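Local coordinates for protein Abbfa_003403 (Acinetobacter baumannii, PDB 4ZXH) that is a four-domain nonribosomal peptide synthetase that probably adenylates amino acids, carries them on phosphopantetheine and condenses them before its thioesterase domain releases the product, at residues Q1065-I1073 and Y1131-I1142. Numbering follows the deposited sequence.
Sequences QPLWLFHPI and YFLGGWCFGGAI
Trp1068 and Phe1070 tie strand 1067-1070 to Phe1132 and Gly1134 of strand 1131-1136, in that order, in a parallel pairing. Trp1068 N donates to Phe1132 O at 2.9 Å, nearly straight at 176°, and Phe1070 N reaches Gly1134 O at 3.1 Å; the return bond, Gly1134 N to Trp1068 O, is strongly bent and weak. On the face bearing Leu1067, its CD1 methyl lies over the Phe1132 ring, 3.7 Å from the centroid. Phe1132 CG stands anti to its backbone N, which turns the ring's face to the Leu1067 CD1 methyl in a CH-pi contact. On the face bearing Trp1068, Leu1133 CD2 meets the edge of the Phe1070 ring, 4.0 Å from CZ, while Ile1142 CG2 touches the same side chain near CG.

Beyond the strands, the contact continues round the turn. Pro1072 CB packs 3.5 Å from Trp1136 CZ3, Ile1073 CD1 sits over a face of Phe1138, and Ile1142 CD1 over a face of His1071. That imidazole is held at both nitrogens: ND1 bonds to Pro1072 O at 2.9 Å, nearly in the ring plane, and NE2 to Tyr1118. Phe1070 O is hydrogen-bonded to Tyr1080 OH, which also bonds to Trp1136 N.

Cys1137, at phi 54° and psi -128° between strand and helix, fits a nucleophile elbow of the alpha/beta-hydrolase fold, probably with His1297 and Asp1164 as its triad. Strand 1093-1096 flanks 1067-1070 and strand 1157-1163 flanks 1131-1136, while helices 1111-1125 and 1138-1152 pack on the Trp1068 and Leu1133 face.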
loop_
_atom_site.group_PDB
_atom_site.type_symbol
_atom_site.label_atom_id
_atom_site.label_comp_id
_atom_site.label_asym_id
_atom_site.label_seq_id
_atom_site.Cartn_x
_atom_site.Cartn_y
_atom_site.Cartn_z
ATOM N N GLN A 1065 -23.780 41.408 -11.399
ATOM C CA GLN A 1065 -24.092 40.896 -12.731
ATOM C C GLN A 1065 -23.082 39.883 -13.264
ATOM O O GLN A 1065 -21.905 40.184 -13.422
ATOM C CB GLN A 1065 -24.208 42.057 -13.710
ATOM C CG GLN A 1065 -24.640 41.660 -15.104
ATOM C CD GLN A 1065 -24.653 42.848 -16.023
ATOM O OE1 GLN A 1065 -23.638 43.539 -16.177
ATOM N NE2 GLN A 1065 -25.815 43.132 -16.603
ATOM N N PRO A 1066 -23.560 38.676 -13.555
ATOM C CA PRO A 1066 -22.778 37.603 -14.167
ATOM C C PRO A 1066 -22.617 37.837 -15.654
ATOM O O PRO A 1066 -23.375 38.604 -16.239
ATOM C CB PRO A 1066 -23.630 36.343 -13.936
ATOM C CG PRO A 1066 -24.907 36.807 -13.300
ATOM C CD PRO A 1066 -24.975 38.306 -13.413
ATOM N N LEU A 1067 -21.653 37.160 -16.255
ATOM C CA LEU A 1067 -21.556 37.078 -17.701
ATOM C C LEU A 1067 -21.980 35.676 -18.100
ATOM O O LEU A 1067 -21.445 34.705 -17.575
ATOM C CB LEU A 1067 -20.129 37.375 -18.172
ATOM C CG LEU A 1067 -19.792 37.026 -19.615
ATOM C CD1 LEU A 1067 -20.764 37.736 -20.535
ATOM C CD2 LEU A 1067 -18.360 37.410 -19.937
ATOM N N TRP A 1068 -22.956 35.569 -18.999
ATOM C CA TRP A 1068 -23.416 34.274 -19.500
ATOM C C TRP A 1068 -22.756 33.950 -20.824
ATOM O O TRP A 1068 -22.736 34.781 -21.744
ATOM C CB TRP A 1068 -24.927 34.260 -19.689
ATOM C CG TRP A 1068 -25.693 34.393 -18.433
ATOM C CD1 TRP A 1068 -26.131 35.545 -17.862
ATOM C CD2 TRP A 1068 -26.127 33.327 -17.576
ATOM N NE1 TRP A 1068 -26.812 35.266 -16.697
ATOM C CE2 TRP A 1068 -26.821 33.909 -16.502
ATOM C CE3 TRP A 1068 -25.993 31.937 -17.616
ATOM C CZ2 TRP A 1068 -27.379 33.152 -15.478
ATOM C CZ3 TRP A 1068 -26.547 31.187 -16.595
ATOM C CH2 TRP A 1068 -27.234 31.793 -15.544
ATOM N N LEU A 1069 -22.233 32.731 -20.922
ATOM C CA LEU A 1069 -21.596 32.262 -22.142
ATOM C C LEU A 1069 -22.310 31.040 -22.701
ATOM O O LEU A 1069 -22.723 30.158 -21.963
ATOM C CB LEU A 1069 -20.123 31.955 -21.886
ATOM C CG LEU A 1069 -19.318 33.174 -21.396
ATOM C CD1 LEU A 1069 -17.972 32.777 -20.858
ATOM C CD2 LEU A 1069 -19.158 34.238 -22.486
ATOM N N PHE A 1070 -22.441 30.981 -24.018
ATOM C CA PHE A 1070 -23.180 29.896 -24.625
ATOM C C PHE A 1070 -22.333 29.054 -25.553
ATOM O O PHE A 1070 -21.483 29.567 -26.275
ATOM C CB PHE A 1070 -24.370 30.465 -25.357
ATOM C CG PHE A 1070 -25.186 31.344 -24.505
ATOM C CD1 PHE A 1070 -26.082 30.799 -23.594
ATOM C CD2 PHE A 1070 -25.036 32.716 -24.570
ATOM C CE1 PHE A 1070 -26.840 31.612 -22.774
ATOM C CE2 PHE A 1070 -25.792 33.535 -23.762
ATOM C CZ PHE A 1070 -26.691 32.980 -22.857
ATOM N N HIS A 1071 -22.589 27.752 -25.525
ATOM C CA HIS A 1071 -21.799 26.802 -26.276
ATOM C C HIS A 1071 -21.746 27.145 -27.749
ATOM O O HIS A 1071 -22.696 27.696 -28.281
ATOM C CB HIS A 1071 -22.374 25.402 -26.108
ATOM C CG HIS A 1071 -23.777 25.260 -26.600
ATOM N ND1 HIS A 1071 -24.091 25.156 -27.936
ATOM C CD2 HIS A 1071 -24.952 25.173 -25.931
ATOM C CE1 HIS A 1071 -25.401 25.030 -28.072
ATOM N NE2 HIS A 1071 -25.946 25.038 -26.870
ATOM N N PRO A 1072 -20.627 26.820 -28.407
ATOM C CA PRO A 1072 -20.530 26.867 -29.873
ATOM C C PRO A 1072 -21.177 25.639 -30.505
ATOM O O PRO A 1072 -21.862 24.905 -29.788
ATOM C CB PRO A 1072 -19.026 26.868 -30.120
ATOM C CG PRO A 1072 -18.464 26.145 -28.925
ATOM C CD PRO A 1072 -19.336 26.479 -27.772
ATOM N N ILE A 1073 -20.939 25.411 -31.798
ATOM C CA ILE A 1073 -21.535 24.285 -32.535
ATOM C C ILE A 1073 -21.443 22.944 -31.804
ATOM O O ILE A 1073 -22.418 22.224 -31.716
ATOM C CB ILE A 1073 -20.881 24.091 -33.918
ATOM C CG1 ILE A 1073 -20.983 25.355 -34.762
ATOM C CG2 ILE A 1073 -21.583 22.968 -34.665
ATOM C CD1 ILE A 1073 -22.407 25.650 -35.201
ATOM N N TYR A 1131 -29.022 41.946 -18.381
ATOM C CA TYR A 1131 -28.263 40.739 -18.665
ATOM C C TYR A 1131 -26.999 41.036 -19.442
ATOM O O TYR A 1131 -26.919 42.051 -20.141
ATOM C CB TYR A 1131 -29.125 39.738 -19.420
ATOM C CG TYR A 1131 -30.207 39.201 -18.542
ATOM C CD1 TYR A 1131 -29.928 38.237 -17.582
ATOM C CD2 TYR A 1131 -31.497 39.684 -18.635
ATOM C CE1 TYR A 1131 -30.918 37.757 -16.746
ATOM C CE2 TYR A 1131 -32.487 39.209 -17.815
ATOM C CZ TYR A 1131 -32.200 38.246 -16.874
ATOM O OH TYR A 1131 -33.205 37.770 -16.058
ATOM N N PHE A 1132 -26.012 40.151 -19.289
ATOM C CA PHE A 1132 -24.715 40.307 -19.928
ATOM C C PHE A 1132 -24.368 38.964 -20.565
ATOM O O PHE A 1132 -24.244 37.957 -19.879
ATOM C CB PHE A 1132 -23.663 40.764 -18.906
ATOM C CG PHE A 1132 -22.333 41.113 -19.507
ATOM C CD1 PHE A 1132 -22.239 41.616 -20.799
ATOM C CD2 PHE A 1132 -21.162 40.911 -18.789
ATOM C CE1 PHE A 1132 -20.999 41.926 -21.359
ATOM C CE2 PHE A 1132 -19.926 41.219 -19.340
ATOM C CZ PHE A 1132 -19.843 41.729 -20.630
ATOM N N LEU A 1133 -24.238 38.953 -21.887
ATOM C CA LEU A 1133 -24.225 37.716 -22.657
ATOM C C LEU A 1133 -23.050 37.663 -23.595
ATOM O O LEU A 1133 -22.500 38.699 -23.985
ATOM C CB LEU A 1133 -25.495 37.578 -23.506
ATOM C CG LEU A 1133 -26.825 37.982 -22.924
ATOM C CD1 LEU A 1133 -27.744 38.203 -24.054
ATOM C CD2 LEU A 1133 -27.336 36.861 -22.054
ATOM N N GLY A 1134 -22.709 36.456 -24.023
ATOM C CA GLY A 1134 -21.624 36.324 -24.955
ATOM C C GLY A 1134 -21.353 34.903 -25.359
ATOM O O GLY A 1134 -21.918 33.972 -24.780
ATOM N N GLY A 1135 -20.471 34.747 -26.342
ATOM C CA GLY A 1135 -20.190 33.450 -26.917
ATOM C C GLY A 1135 -19.072 33.516 -27.945
ATOM O O GLY A 1135 -18.800 34.563 -28.572
ATOM N N TRP A 1136 -18.397 32.383 -28.098
ATOM C CA TRP A 1136 -17.376 32.268 -29.108
ATOM C C TRP A 1136 -18.048 31.614 -30.297
ATOM O O TRP A 1136 -18.863 30.716 -30.118
ATOM C CB TRP A 1136 -16.173 31.452 -28.606
ATOM C CG TRP A 1136 -15.332 30.994 -29.740
ATOM C CD1 TRP A 1136 -14.496 31.760 -30.503
ATOM C CD2 TRP A 1136 -15.269 29.674 -30.280
ATOM N NE1 TRP A 1136 -13.897 30.991 -31.476
ATOM C CE2 TRP A 1136 -14.363 29.704 -31.367
ATOM C CE3 TRP A 1136 -15.886 28.459 -29.953
ATOM C CZ2 TRP A 1136 -14.066 28.574 -32.131
ATOM C CZ3 TRP A 1136 -15.584 27.323 -30.717
ATOM C CH2 TRP A 1136 -14.692 27.397 -31.794
ATOM N N CYS A 1137 -17.740 32.067 -31.504
ATOM C CA CYS A 1137 -18.335 31.460 -32.699
ATOM C C CYS A 1137 -19.879 31.448 -32.603
ATOM O O CYS A 1137 -20.510 32.472 -32.314
ATOM C CB CYS A 1137 -17.778 30.038 -32.889
ATOM S SG CYS A 1137 -18.132 29.221 -34.479
ATOM N N PHE A 1138 -20.472 30.281 -32.810
ATOM C CA PHE A 1138 -21.926 30.102 -32.795
ATOM C C PHE A 1138 -22.573 30.539 -31.464
ATOM O O PHE A 1138 -23.723 30.992 -31.435
ATOM C CB PHE A 1138 -22.224 28.642 -33.105
ATOM C CG PHE A 1138 -23.674 28.303 -33.182
ATOM C CD1 PHE A 1138 -24.451 28.754 -34.229
ATOM C CD2 PHE A 1138 -24.250 27.469 -32.229
ATOM C CE1 PHE A 1138 -25.792 28.418 -34.305
ATOM C CE2 PHE A 1138 -25.584 27.122 -32.303
ATOM C CZ PHE A 1138 -26.357 27.597 -33.342
ATOM N N GLY A 1139 -21.824 30.430 -30.368
ATOM C CA GLY A 1139 -22.278 30.971 -29.093
ATOM C C GLY A 1139 -22.744 32.425 -29.195
ATOM O O GLY A 1139 -23.797 32.782 -28.663
ATOM N N GLY A 1140 -21.959 33.255 -29.884
ATOM C CA GLY A 1140 -22.354 34.615 -30.203
ATOM C C GLY A 1140 -23.726 34.715 -30.859
ATOM O O GLY A 1140 -24.507 35.614 -30.513
ATOM N N ALA A 1141 -24.036 33.797 -31.784
ATOM C CA ALA A 1141 -25.339 33.811 -32.465
ATOM C C ALA A 1141 -26.495 33.452 -31.519
ATOM O O ALA A 1141 -27.554 34.062 -31.578
ATOM C CB ALA A 1141 -25.330 32.886 -33.639
ATOM N N ILE A 1142 -26.289 32.464 -30.651
ATOM C CA ILE A 1142 -27.246 32.159 -29.590
ATOM C C ILE A 1142 -27.508 33.383 -28.727
ATOM O O ILE A 1142 -28.673 33.748 -28.506
ATOM C CB ILE A 1142 -26.756 31.019 -28.707
ATOM C CG1 ILE A 1142 -26.672 29.729 -29.526
ATOM C CG2 ILE A 1142 -27.658 30.840 -27.509
ATOM C CD1 ILE A 1142 -26.167 28.552 -28.761
#